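Local atomic coordinates of DNA processing protein DprA (Streptococcus pneumoniae, PDB entry 3UQZ), a protein that binds single-stranded DNA cooperatively, protects it from nucleases and helps load RecA onto it during natural transformation. Residues 6-11 with 73-78; 14-19 with 42-47; 219-224 with 232-237; 236-241 with 265-270. All coordinates share one frame; numbering follows the deposited sequence.

Contact 1: 6-11 with 73-78; sequences YEIYKL and SFSILD
One methyl group, Ile8 CD1, carries the whole contact and meets both Ser75 and Leu77. The contact joins the N-terminal helix 5-13 to strand 73-75 and the turn after it. Ile8 CG1 lies anti to the carbonyl carbon (chi1 -71°), and the chain then runs on extended, so CD1 reaches out from the helix toward the turn. There CD1 rests 3.8 Å from Ser75 CB and nearly as close to the hydroxyl oxygen. Leu77 CD1 comes up beside it, 3.9 Å from Ile8 CD1. Leu25 of helix 18-28 touches both Ile8 and Leu77, and Val93 and Leu94 also pack on Ile8.

The turn is held in shape from within. Asp78 N bonds to Ser75 O at 3.0 Å, closing a type I turn. Ser75 OG accepts from Leu77 N at 3.3 Å, which makes an ST turn. Ser75 N in turn bonds to Asp78 OD2 at 3.0 Å, meeting that oxygen from above the carboxylate plane. Asn5, at the start of helix 5-13, bonds to both side chains, OD1 with Ser75 OG and ND2 with Asp78 OD2, a polar link beside the apolar one.

Strand 73-75 is an outer strand of the large sheet, with Phe74 bonded to Leu95 through the backbone. The contact is therefore a domain junction: a sterile alpha motif (SAM) helix set against the edge of a Rossmann-like sheet.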
loop_
_atom_site.group_PDB
_atom_site.type_symbol
_atom_site.label_atom_id
_atom_site.label_comp_id
_atom_site.label_asym_id
_atom_site.label_seq_id
_atom_site.Cartn_x
_atom_site.Cartn_y
_atom_site.Cartn_z
ATOM N N TYR A 6 -22.964 -3.310 40.800
ATOM C CA TYR A 6 -22.454 -2.435 41.867
ATOM C C TYR A 6 -21.256 -3.088 42.570
ATOM O O TYR A 6 -20.293 -2.394 42.911
ATOM C CB TYR A 6 -23.558 -2.083 42.895
ATOM C CG TYR A 6 -23.015 -1.397 44.131
ATOM C CD1 TYR A 6 -22.624 -0.063 44.097
ATOM C CD2 TYR A 6 -22.806 -2.106 45.313
ATOM C CE1 TYR A 6 -22.049 0.552 45.207
ATOM C CE2 TYR A 6 -22.229 -1.502 46.428
ATOM C CZ TYR A 6 -21.866 -0.169 46.376
ATOM O OH TYR A 6 -21.325 0.429 47.485
ATOM N N GLU A 7 -21.329 -4.417 42.793
ATOM C CA GLU A 7 -20.259 -5.161 43.451
ATOM C C GLU A 7 -19.021 -5.224 42.584
ATOM O O GLU A 7 -17.917 -5.061 43.111
ATOM C CB GLU A 7 -20.719 -6.544 43.914
ATOM C CG GLU A 7 -21.739 -6.505 45.041
ATOM C CD GLU A 7 -21.241 -6.039 46.396
ATOM O OE1 GLU A 7 -20.008 -6.029 46.620
ATOM O OE2 GLU A 7 -22.098 -5.692 47.240
ATOM N N ILE A 8 -19.205 -5.364 41.247
ATOM C CA ILE A 8 -18.108 -5.346 40.272
ATOM C C ILE A 8 -17.347 -4.011 40.425
ATOM O O ILE A 8 -16.126 -4.024 40.598
ATOM C CB ILE A 8 -18.617 -5.595 38.821
ATOM C CG1 ILE A 8 -19.059 -7.075 38.629
ATOM C CG2 ILE A 8 -17.553 -5.218 37.812
ATOM C CD1 ILE A 8 -19.916 -7.380 37.375
ATOM N N TYR A 9 -18.087 -2.881 40.453
ATOM C CA TYR A 9 -17.528 -1.544 40.666
ATOM C C TYR A 9 -16.823 -1.465 42.016
ATOM O O TYR A 9 -15.697 -0.961 42.077
ATOM C CB TYR A 9 -18.621 -0.464 40.557
ATOM C CG TYR A 9 -18.087 0.954 40.549
ATOM C CD1 TYR A 9 -17.117 1.350 39.632
ATOM C CD2 TYR A 9 -18.572 1.909 41.442
ATOM C CE1 TYR A 9 -16.620 2.653 39.622
ATOM C CE2 TYR A 9 -18.088 3.218 41.434
ATOM C CZ TYR A 9 -17.112 3.583 40.521
ATOM O OH TYR A 9 -16.628 4.867 40.502
ATOM N N LYS A 10 -17.467 -2.002 43.090
ATOM C CA LYS A 10 -16.905 -2.042 44.444
ATOM C C LYS A 10 -15.580 -2.841 44.498
ATOM O O LYS A 10 -14.672 -2.441 45.230
ATOM C CB LYS A 10 -17.936 -2.557 45.458
ATOM C CG LYS A 10 -17.597 -2.224 46.904
ATOM C CD LYS A 10 -18.689 -2.671 47.854
ATOM C CE LYS A 10 -18.262 -2.526 49.293
ATOM N NZ LYS A 10 -19.264 -3.104 50.213
ATOM N N LEU A 11 -15.454 -3.926 43.689
ATOM C CA LEU A 11 -14.224 -4.735 43.595
ATOM C C LEU A 11 -13.090 -3.951 42.923
ATOM O O LEU A 11 -11.945 -4.048 43.352
ATOM C CB LEU A 11 -14.466 -6.077 42.869
ATOM C CG LEU A 11 -15.382 -7.104 43.558
ATOM C CD1 LEU A 11 -15.625 -8.285 42.664
ATOM C CD2 LEU A 11 -14.794 -7.597 44.857
ATOM N N SER A 73 -24.938 1.872 33.540
ATOM C CA SER A 73 -23.876 0.931 33.209
ATOM C C SER A 73 -24.414 -0.424 32.787
ATOM O O SER A 73 -25.619 -0.673 32.860
ATOM C CB SER A 73 -22.928 0.770 34.401
ATOM O OG SER A 73 -23.615 0.414 35.590
ATOM N N PHE A 74 -23.508 -1.285 32.309
ATOM C CA PHE A 74 -23.735 -2.677 31.930
ATOM C C PHE A 74 -22.418 -3.425 32.089
ATOM O O PHE A 74 -21.349 -2.818 31.966
ATOM C CB PHE A 74 -24.332 -2.828 30.514
ATOM C CG PHE A 74 -23.440 -2.450 29.349
ATOM C CD1 PHE A 74 -22.683 -3.416 28.689
ATOM C CD2 PHE A 74 -23.369 -1.129 28.900
ATOM C CE1 PHE A 74 -21.837 -3.067 27.630
ATOM C CE2 PHE A 74 -22.528 -0.783 27.835
ATOM C CZ PHE A 74 -21.774 -1.756 27.204
ATOM N N SER A 75 -22.490 -4.723 32.422
ATOM C CA SER A 75 -21.303 -5.549 32.652
ATOM C C SER A 75 -21.257 -6.734 31.700
ATOM O O SER A 75 -22.236 -7.004 31.004
ATOM C CB SER A 75 -21.274 -6.044 34.097
ATOM O OG SER A 75 -22.287 -7.008 34.343
ATOM N N ILE A 76 -20.142 -7.482 31.734
ATOM C CA ILE A 76 -19.930 -8.702 30.959
ATOM C C ILE A 76 -20.969 -9.805 31.326
ATOM O O ILE A 76 -21.097 -10.783 30.595
ATOM C CB ILE A 76 -18.438 -9.149 31.070
ATOM C CG1 ILE A 76 -18.013 -10.076 29.889
ATOM C CG2 ILE A 76 -18.104 -9.722 32.452
ATOM C CD1 ILE A 76 -16.515 -10.023 29.496
ATOM N N LEU A 77 -21.721 -9.626 32.436
ATOM C CA LEU A 77 -22.769 -10.548 32.906
ATOM C C LEU A 77 -24.117 -10.272 32.227
ATOM O O LEU A 77 -24.949 -11.176 32.128
ATOM C CB LEU A 77 -22.930 -10.485 34.446
ATOM C CG LEU A 77 -21.690 -10.849 35.328
ATOM C CD1 LEU A 77 -21.999 -10.663 36.816
ATOM C CD2 LEU A 77 -21.157 -12.278 35.068
ATOM N N ASP A 78 -24.321 -9.031 31.750
ATOM C CA ASP A 78 -25.536 -8.578 31.076
ATOM C C ASP A 78 -25.650 -9.032 29.628
ATOM O O ASP A 78 -24.645 -9.189 28.939
ATOM C CB ASP A 78 -25.695 -7.054 31.211
ATOM C CG ASP A 78 -25.850 -6.579 32.655
ATOM O OD1 ASP A 78 -26.527 -7.281 33.449
ATOM O OD2 ASP A 78 -25.302 -5.512 32.992
#

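Contact 2: 14-19 with 42-47; sequences SGLTNQ and DISGCR
Leu16 supplies about half of the buried surface, the largest share, and its two methyls are shared between Ser44 and Cys46. CD2 of Leu16 lies 4.2 Å from Ser44 CB. The other branch, CD1, lies 4.3 Å from Cys46 CB. The contact is apolar. Leu11, Ile21 and Phe52 also pack on Leu16, so the leucine sits among three helices and the turn after helix 37-43.

Ser44 offers its CB to the leucine and keeps its hydroxyl for the backbone. OG bonds to Ala41 O in the last turn of helix 37-43. It also takes a weak bond from Cys46 N, at 3.4 Å from Ser44 OG. Gly45, between the two, has a positive phi of 74°. The chain turns there, and both Ser44 and Cys46 face Leu16.

On the other side, Gly15 ends helix 5-13 in a Schellman motif with phi 111°. Thr17 then N-caps helix 18-28, and its backbone N bonds to Gln20 OE1, consistent with a capping box. Leu16 is the residue between helix stop and helix start. The tight turn between helices 5-13 and 18-28 packs against the turn that follows helix 37-43, within the small helical bundle of the SAM domain.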
loop_
_atom_site.group_PDB
_atom_site.type_symbol
_atom_site.label_atom_id
_atom_site.label_comp_id
_atom_site.label_asym_id
_atom_site.label_seq_id
_atom_site.Cartn_x
_atom_site.Cartn_y
_atom_site.Cartn_z
ATOM N N SER A 14 -11.787 -1.556 45.403
ATOM C CA SER A 14 -11.069 -2.229 46.482
ATOM C C SER A 14 -9.648 -2.590 46.051
ATOM O O SER A 14 -8.857 -3.050 46.875
ATOM C CB SER A 14 -11.827 -3.472 46.931
ATOM O OG SER A 14 -13.162 -3.164 47.302
ATOM N N GLY A 15 -9.341 -2.382 44.769
ATOM C CA GLY A 15 -8.016 -2.611 44.208
ATOM C C GLY A 15 -7.870 -3.759 43.235
ATOM O O GLY A 15 -6.747 -4.066 42.826
ATOM N N LEU A 16 -8.980 -4.401 42.842
ATOM C CA LEU A 16 -8.923 -5.519 41.900
ATOM C C LEU A 16 -8.849 -5.015 40.461
ATOM O O LEU A 16 -9.588 -4.096 40.089
ATOM C CB LEU A 16 -10.123 -6.459 42.112
ATOM C CG LEU A 16 -9.865 -7.806 42.832
ATOM C CD1 LEU A 16 -8.899 -7.665 44.007
ATOM C CD2 LEU A 16 -11.177 -8.456 43.273
ATOM N N THR A 17 -7.928 -5.590 39.661
ATOM C CA THR A 17 -7.769 -5.232 38.246
ATOM C C THR A 17 -8.875 -5.904 37.444
ATOM O O THR A 17 -9.468 -6.883 37.906
ATOM C CB THR A 17 -6.397 -5.651 37.686
ATOM O OG1 THR A 17 -6.314 -7.071 37.659
ATOM C CG2 THR A 17 -5.236 -5.052 38.440
ATOM N N ASN A 18 -9.122 -5.400 36.228
ATOM C CA ASN A 18 -10.111 -5.953 35.306
ATOM C C ASN A 18 -9.863 -7.441 35.052
ATOM O O ASN A 18 -10.816 -8.219 35.070
ATOM C CB ASN A 18 -10.076 -5.185 34.005
ATOM C CG ASN A 18 -11.232 -5.499 33.128
ATOM O OD1 ASN A 18 -12.276 -4.861 33.227
ATOM N ND2 ASN A 18 -11.073 -6.497 32.262
ATOM N N GLN A 19 -8.585 -7.838 34.827
ATOM C CA GLN A 19 -8.238 -9.248 34.627
ATOM C C GLN A 19 -8.575 -10.069 35.873
ATOM O O GLN A 19 -9.119 -11.169 35.738
ATOM C CB GLN A 19 -6.760 -9.430 34.251
ATOM C CG GLN A 19 -6.526 -9.833 32.797
ATOM C CD GLN A 19 -7.291 -11.058 32.338
ATOM O OE1 GLN A 19 -7.508 -12.025 33.084
ATOM N NE2 GLN A 19 -7.698 -11.048 31.079
ATOM N N ASP A 42 -9.237 -14.986 46.949
ATOM C CA ASP A 42 -8.439 -16.143 46.571
ATOM C C ASP A 42 -8.399 -16.316 45.039
ATOM O O ASP A 42 -7.319 -16.210 44.451
ATOM C CB ASP A 42 -9.006 -17.379 47.305
ATOM C CG ASP A 42 -8.200 -18.654 47.277
ATOM O OD1 ASP A 42 -6.953 -18.569 47.278
ATOM O OD2 ASP A 42 -8.819 -19.745 47.339
ATOM N N ILE A 43 -9.584 -16.520 44.402
ATOM C CA ILE A 43 -9.783 -16.717 42.952
ATOM C C ILE A 43 -9.120 -15.611 42.099
ATOM O O ILE A 43 -8.472 -15.920 41.092
ATOM C CB ILE A 43 -11.291 -16.922 42.617
ATOM C CG1 ILE A 43 -11.863 -18.144 43.364
ATOM C CG2 ILE A 43 -11.520 -17.059 41.114
ATOM C CD1 ILE A 43 -13.318 -17.999 43.793
ATOM N N SER A 44 -9.249 -14.339 42.534
ATOM C CA SER A 44 -8.673 -13.168 41.865
ATOM C C SER A 44 -7.169 -13.283 41.598
ATOM O O SER A 44 -6.690 -12.760 40.591
ATOM C CB SER A 44 -8.945 -11.904 42.673
ATOM O OG SER A 44 -8.183 -11.880 43.867
ATOM N N GLY A 45 -6.450 -13.939 42.507
ATOM C CA GLY A 45 -5.007 -14.115 42.414
ATOM C C GLY A 45 -4.227 -12.855 42.732
ATOM O O GLY A 45 -3.098 -12.695 42.254
ATOM N N CYS A 46 -4.817 -11.948 43.541
ATOM C CA CYS A 46 -4.151 -10.710 43.939
ATOM C C CYS A 46 -3.034 -11.009 44.938
ATOM O O CYS A 46 -3.128 -11.987 45.692
ATOM C CB CYS A 46 -5.146 -9.686 44.482
ATOM S SG CYS A 46 -5.984 -10.195 45.998
ATOM N N ARG A 47 -1.972 -10.179 44.917
ATOM C CA ARG A 47 -0.789 -10.318 45.769
ATOM C C ARG A 47 -1.134 -10.358 47.265
ATOM O O ARG A 47 -0.744 -11.305 47.950
ATOM C CB ARG A 47 0.264 -9.225 45.458
ATOM C CG ARG A 47 0.983 -9.356 44.107
ATOM C CD ARG A 47 2.083 -10.410 44.107
ATOM N NE ARG A 47 2.368 -10.900 42.761
ATOM C CZ ARG A 47 3.421 -10.540 42.031
ATOM N NH1 ARG A 47 4.311 -9.684 42.529
ATOM N NH2 ARG A 47 3.601 -11.031 40.818
#

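Contact 3: 219-224 with 232-237; sequences VIVAEA and ITCERA
Val219 opens the contact by dividing its methyls between two residues of the helix. CG1, anti to the backbone N (chi1 -176°), lies 4.0 Å from Cys234 SG. CG2 lies 3.9 Å from Ala237 CB, one helical turn further on. Ile220 points to the other face of the sheet, where it packs on Val109 and Phe245. Val221 returns to the helix side. The fork of its two methyls faces the sulfur: CG1 and CG2 are each 3.5 Å from Cys234 SG. Cys234 SG is anti to the carbonyl carbon (chi1 -66°), which carries it toward the strand, where it touches both valines.

The short axes of 219-222 and 232-237 approach to 9.6 Å and run roughly antiparallel, at 149°. This fits a strand and the helix that returns across it. The unit continues into strand 243-246 as a beta-alpha-beta crossover, and Val219 and Val221 both bond to Phe245 through the backbone. Val219 also packs on Ala110 and Val112 of strand 108-113, on the other side of strand 218-222. Leu262 of helix 257-264 touches both Val221 and Cys234, so a second helix borders the cysteine.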
loop_
_atom_site.group_PDB
_atom_site.type_symbol
_atom_site.label_atom_id
_atom_site.label_comp_id
_atom_site.label_asym_id
_atom_site.label_seq_id
_atom_site.Cartn_x
_atom_site.Cartn_y
_atom_site.Cartn_z
ATOM N N VAL A 219 -10.792 -2.295 11.519
ATOM C CA VAL A 219 -10.212 -1.013 11.948
ATOM C C VAL A 219 -9.698 -0.261 10.720
ATOM O O VAL A 219 -8.931 -0.815 9.947
ATOM C CB VAL A 219 -9.089 -1.173 13.023
ATOM C CG1 VAL A 219 -8.588 0.181 13.514
ATOM C CG2 VAL A 219 -9.549 -2.020 14.204
ATOM N N ILE A 220 -10.103 1.006 10.558
ATOM C CA ILE A 220 -9.657 1.893 9.487
ATOM C C ILE A 220 -8.561 2.806 10.046
ATOM O O ILE A 220 -8.791 3.500 11.040
ATOM C CB ILE A 220 -10.832 2.686 8.841
ATOM C CG1 ILE A 220 -11.804 1.752 8.085
ATOM C CG2 ILE A 220 -10.314 3.814 7.920
ATOM C CD1 ILE A 220 -13.159 2.401 7.709
ATOM N N VAL A 221 -7.361 2.775 9.416
ATOM C CA VAL A 221 -6.209 3.617 9.780
ATOM C C VAL A 221 -5.988 4.704 8.756
ATOM O O VAL A 221 -6.113 4.469 7.556
ATOM C CB VAL A 221 -4.870 2.889 10.015
ATOM C CG1 VAL A 221 -4.266 3.263 11.361
ATOM C CG2 VAL A 221 -4.961 1.386 9.796
ATOM N N ALA A 222 -5.582 5.871 9.240
ATOM C CA ALA A 222 -5.249 7.027 8.434
ATOM C C ALA A 222 -4.249 7.850 9.196
ATOM O O ALA A 222 -4.462 8.170 10.369
ATOM C CB ALA A 222 -6.482 7.853 8.149
ATOM N N GLU A 223 -3.141 8.169 8.532
ATOM C CA GLU A 223 -2.051 8.967 9.076
ATOM C C GLU A 223 -1.503 8.422 10.389
ATOM O O GLU A 223 -1.438 9.137 11.379
ATOM C CB GLU A 223 -2.398 10.474 9.130
ATOM C CG GLU A 223 -2.663 11.079 7.758
ATOM C CD GLU A 223 -2.349 12.551 7.587
ATOM O OE1 GLU A 223 -2.255 13.274 8.607
ATOM O OE2 GLU A 223 -2.241 12.992 6.419
ATOM N N ALA A 224 -1.102 7.154 10.386
ATOM C CA ALA A 224 -0.480 6.526 11.541
ATOM C C ALA A 224 1.028 6.642 11.336
ATOM O O ALA A 224 1.537 6.293 10.270
ATOM C CB ALA A 224 -0.906 5.070 11.653
ATOM N N ILE A 232 -0.092 0.787 17.248
ATOM C CA ILE A 232 -0.189 -0.163 18.367
ATOM C C ILE A 232 -1.595 -0.795 18.416
ATOM O O ILE A 232 -1.701 -2.017 18.544
ATOM C CB ILE A 232 0.278 0.490 19.708
ATOM C CG1 ILE A 232 1.809 0.744 19.689
ATOM C CG2 ILE A 232 -0.105 -0.363 20.928
ATOM C CD1 ILE A 232 2.333 1.832 20.646
ATOM N N THR A 233 -2.652 0.028 18.235
ATOM C CA THR A 233 -4.063 -0.385 18.193
ATOM C C THR A 233 -4.279 -1.391 17.043
ATOM O O THR A 233 -4.932 -2.411 17.247
ATOM C CB THR A 233 -4.969 0.867 18.067
ATOM O OG1 THR A 233 -4.678 1.771 19.132
ATOM C CG2 THR A 233 -6.440 0.545 18.090
ATOM N N CYS A 234 -3.708 -1.113 15.854
ATOM C CA CYS A 234 -3.824 -1.945 14.649
ATOM C C CYS A 234 -3.048 -3.243 14.750
ATOM O O CYS A 234 -3.542 -4.295 14.332
ATOM C CB CYS A 234 -3.438 -1.158 13.406
ATOM S SG CYS A 234 -4.573 0.194 13.021
ATOM N N GLU A 235 -1.836 -3.177 15.304
ATOM C CA GLU A 235 -1.016 -4.362 15.511
ATOM C C GLU A 235 -1.719 -5.315 16.491
ATOM O O GLU A 235 -1.789 -6.511 16.215
ATOM C CB GLU A 235 0.407 -3.982 15.961
ATOM C CG GLU A 235 1.241 -3.379 14.836
ATOM C CD GLU A 235 2.679 -2.994 15.149
ATOM O OE1 GLU A 235 2.948 -2.506 16.272
ATOM O OE2 GLU A 235 3.532 -3.140 14.243
ATOM N N ARG A 236 -2.320 -4.776 17.573
ATOM C CA ARG A 236 -3.079 -5.584 18.532
ATOM C C ARG A 236 -4.423 -6.069 17.921
ATOM O O ARG A 236 -4.855 -7.182 18.226
ATOM C CB ARG A 236 -3.268 -4.840 19.874
ATOM C CG ARG A 236 -3.860 -5.691 21.023
ATOM C CD ARG A 236 -2.838 -6.611 21.681
ATOM N NE ARG A 236 -3.443 -7.506 22.669
ATOM C CZ ARG A 236 -3.859 -8.744 22.415
ATOM N NH1 ARG A 236 -3.746 -9.248 21.189
ATOM N NH2 ARG A 236 -4.387 -9.487 23.374
ATOM N N ALA A 237 -5.052 -5.258 17.029
ATOM C CA ALA A 237 -6.296 -5.646 16.339
ATOM C C ALA A 237 -6.029 -6.828 15.395
ATOM O O ALA A 237 -6.876 -7.718 15.278
ATOM C CB ALA A 237 -6.877 -4.474 15.564
#

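Contact 4: 236-241 with 265-270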
loop_
_atom_site.group_PDB
_atom_site.type_symbol
_atom_site.label_atom_id
_atom_site.label_comp_id
_atom_site.label_asym_id
_atom_site.label_seq_id
_atom_site.Cartn_x
_atom_site.Cartn_y
_atom_site.Cartn_z
ATOM N N ARG A 236 -2.320 -4.776 17.573
ATOM C CA ARG A 236 -3.079 -5.584 18.532
ATOM C C ARG A 236 -4.423 -6.069 17.921
ATOM O O ARG A 236 -4.855 -7.182 18.226
ATOM C CB ARG A 236 -3.268 -4.840 19.874
ATOM C CG ARG A 236 -3.860 -5.691 21.023
ATOM C CD ARG A 236 -2.838 -6.611 21.681
ATOM N NE ARG A 236 -3.443 -7.506 22.669
ATOM C CZ ARG A 236 -3.859 -8.744 22.415
ATOM N NH1 ARG A 236 -3.746 -9.248 21.189
ATOM N NH2 ARG A 236 -4.387 -9.487 23.374
ATOM N N ALA A 237 -5.052 -5.258 17.029
ATOM C CA ALA A 237 -6.296 -5.646 16.339
ATOM C C ALA A 237 -6.029 -6.828 15.395
ATOM O O ALA A 237 -6.876 -7.718 15.278
ATOM C CB ALA A 237 -6.877 -4.474 15.564
HETATM N N MSE A 238 -4.844 -6.843 14.746
HETATM C CA MSE A 238 -4.402 -7.910 13.850
HETATM C C MSE A 238 -4.170 -9.202 14.651
HETATM O O MSE A 238 -4.514 -10.287 14.179
HETATM C CB MSE A 238 -3.138 -7.479 13.100
HETATM C CG MSE A 238 -3.354 -7.349 11.597
HETATM SE SE MSE A 238 -2.262 -5.971 10.719
HETATM C CE MSE A 238 -2.041 -6.833 9.031
ATOM N N GLU A 239 -3.658 -9.068 15.892
ATOM C CA GLU A 239 -3.434 -10.178 16.827
ATOM C C GLU A 239 -4.774 -10.766 17.304
ATOM O O GLU A 239 -4.839 -11.955 17.605
ATOM C CB GLU A 239 -2.598 -9.716 18.035
ATOM C CG GLU A 239 -1.108 -9.549 17.756
ATOM C CD GLU A 239 -0.349 -8.619 18.691
ATOM O OE1 GLU A 239 -0.684 -8.557 19.899
ATOM O OE2 GLU A 239 0.608 -7.967 18.217
ATOM N N GLU A 240 -5.839 -9.940 17.360
ATOM C CA GLU A 240 -7.188 -10.358 17.757
ATOM C C GLU A 240 -7.990 -10.936 16.561
ATOM O O GLU A 240 -9.164 -11.288 16.718
ATOM C CB GLU A 240 -7.955 -9.199 18.437
ATOM C CG GLU A 240 -7.472 -8.832 19.834
ATOM C CD GLU A 240 -7.763 -9.787 20.982
ATOM O OE1 GLU A 240 -8.544 -10.752 20.797
ATOM O OE2 GLU A 240 -7.224 -9.543 22.085
ATOM N N GLY A 241 -7.342 -11.033 15.397
ATOM C CA GLY A 241 -7.932 -11.554 14.166
ATOM C C GLY A 241 -8.861 -10.599 13.441
ATOM O O GLY A 241 -9.658 -11.035 12.604
ATOM N N GLU A 265 2.822 -5.544 5.877
ATOM C CA GLU A 265 2.622 -6.651 6.812
ATOM C C GLU A 265 1.332 -7.469 6.593
ATOM O O GLU A 265 1.105 -8.449 7.307
ATOM C CB GLU A 265 2.751 -6.177 8.267
ATOM C CG GLU A 265 4.165 -5.791 8.683
ATOM C CD GLU A 265 5.235 -6.868 8.601
ATOM O OE1 GLU A 265 4.929 -8.048 8.891
ATOM O OE2 GLU A 265 6.391 -6.524 8.265
ATOM N N GLY A 266 0.519 -7.091 5.608
ATOM C CA GLY A 266 -0.683 -7.840 5.275
ATOM C C GLY A 266 -2.005 -7.107 5.325
ATOM O O GLY A 266 -3.019 -7.686 4.924
ATOM N N ALA A 267 -2.034 -5.847 5.816
ATOM C CA ALA A 267 -3.285 -5.078 5.894
ATOM C C ALA A 267 -3.786 -4.689 4.515
ATOM O O ALA A 267 -3.008 -4.644 3.553
ATOM C CB ALA A 267 -3.118 -3.845 6.763
ATOM N N LYS A 268 -5.093 -4.425 4.419
ATOM C CA LYS A 268 -5.731 -4.072 3.161
ATOM C C LYS A 268 -5.596 -2.588 2.887
ATOM O O LYS A 268 -5.946 -1.786 3.744
ATOM C CB LYS A 268 -7.204 -4.517 3.152
ATOM C CG LYS A 268 -7.372 -6.012 3.440
ATOM C CD LYS A 268 -7.955 -6.818 2.280
ATOM C CE LYS A 268 -8.139 -8.272 2.658
ATOM N NZ LYS A 268 -7.119 -9.173 2.037
ATOM N N LEU A 269 -5.057 -2.225 1.703
ATOM C CA LEU A 269 -4.929 -0.836 1.268
ATOM C C LEU A 269 -6.315 -0.417 0.799
ATOM O O LEU A 269 -6.913 -1.124 -0.018
ATOM C CB LEU A 269 -3.901 -0.702 0.113
ATOM C CG LEU A 269 -3.548 0.733 -0.347
ATOM C CD1 LEU A 269 -2.153 0.790 -0.904
ATOM C CD2 LEU A 269 -4.522 1.253 -1.384
ATOM N N VAL A 270 -6.829 0.712 1.310
ATOM C CA VAL A 270 -8.163 1.203 0.933
ATOM C C VAL A 270 -8.118 2.619 0.355
ATOM O O VAL A 270 -7.358 3.456 0.836
ATOM C CB VAL A 270 -9.262 1.011 2.034
ATOM C CG1 VAL A 270 -9.506 -0.471 2.328
ATOM C CG2 VAL A 270 -8.943 1.781 3.317
#
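The two segments come nearest at Met238 and Ala267, whose CA atoms are 8.5 Å apart, and each segment contains a helix end closed by a Schellman motif. One glycine is Gly241, after helix 229-239, with phi 77°. The other is Gly266, after helix 257-264, with phi 122°. The setting is the last part of the Rossmann-like fold, where the chain leaves helix 257-264 and enters the outer strand 268-269.

Met238, present as selenomethionine, bridges the segments with its terminal methyl. Its side chain bends at chi2 and chi3, and this bend lays CE over the face of the peptide joining Gly266 to Ala267. CE also approaches the preceding carbonyl, 3.9 Å from Glu265 O. Val244 and Leu262 each touch both Met238 and Ala267, so the pair joins an apolar patch between helix and sheet.

The other side of the helix end is charged. Arg236 NH2 forms a salt bridge with Glu240 OE2 at 3.1 Å, although the oxygen stands well out of the guanidinium plane. Arg236 NH1 makes a longer, weak pair with Glu239 OE1. Glu240 OE2 is also bonded to Tyr89 N.

Further along, Leu269 O bonds to Gln264 NE2 of the second subunit, and the Leu269 side chain packs on Ile263 of that subunit. The segment therefore also touches the second subunit, probably at the dimer interface; dimerization is crucial for RecA loading. At the centre of the contact, Met238 CE lies 3.4 Å from Ala267 N and 3.9 Å from Ala267 CB.

Overall arrangement
The contacts fall into two groups on the two domains. Contact 2 lies in the SAM domain, and contact 1 joins that domain to the sheet. Their centres are 15 Å apart, and they touch through a probable hydrogen bond from Leu16 N to Leu11 O. Along the chain, contact 2 falls between the two segments of contact 1. Contacts 3 and 4 follow in the Rossmann-like domain, 8 Å apart by centres, sharing helix 229-239 with Arg236 and Ala237. Contacts 1 and 4 reach the two outermost strands of the sheet, their centres 32 Å apart. The domain junction and the dimer-contacting edge thus lie on opposite sides of the chain's centre.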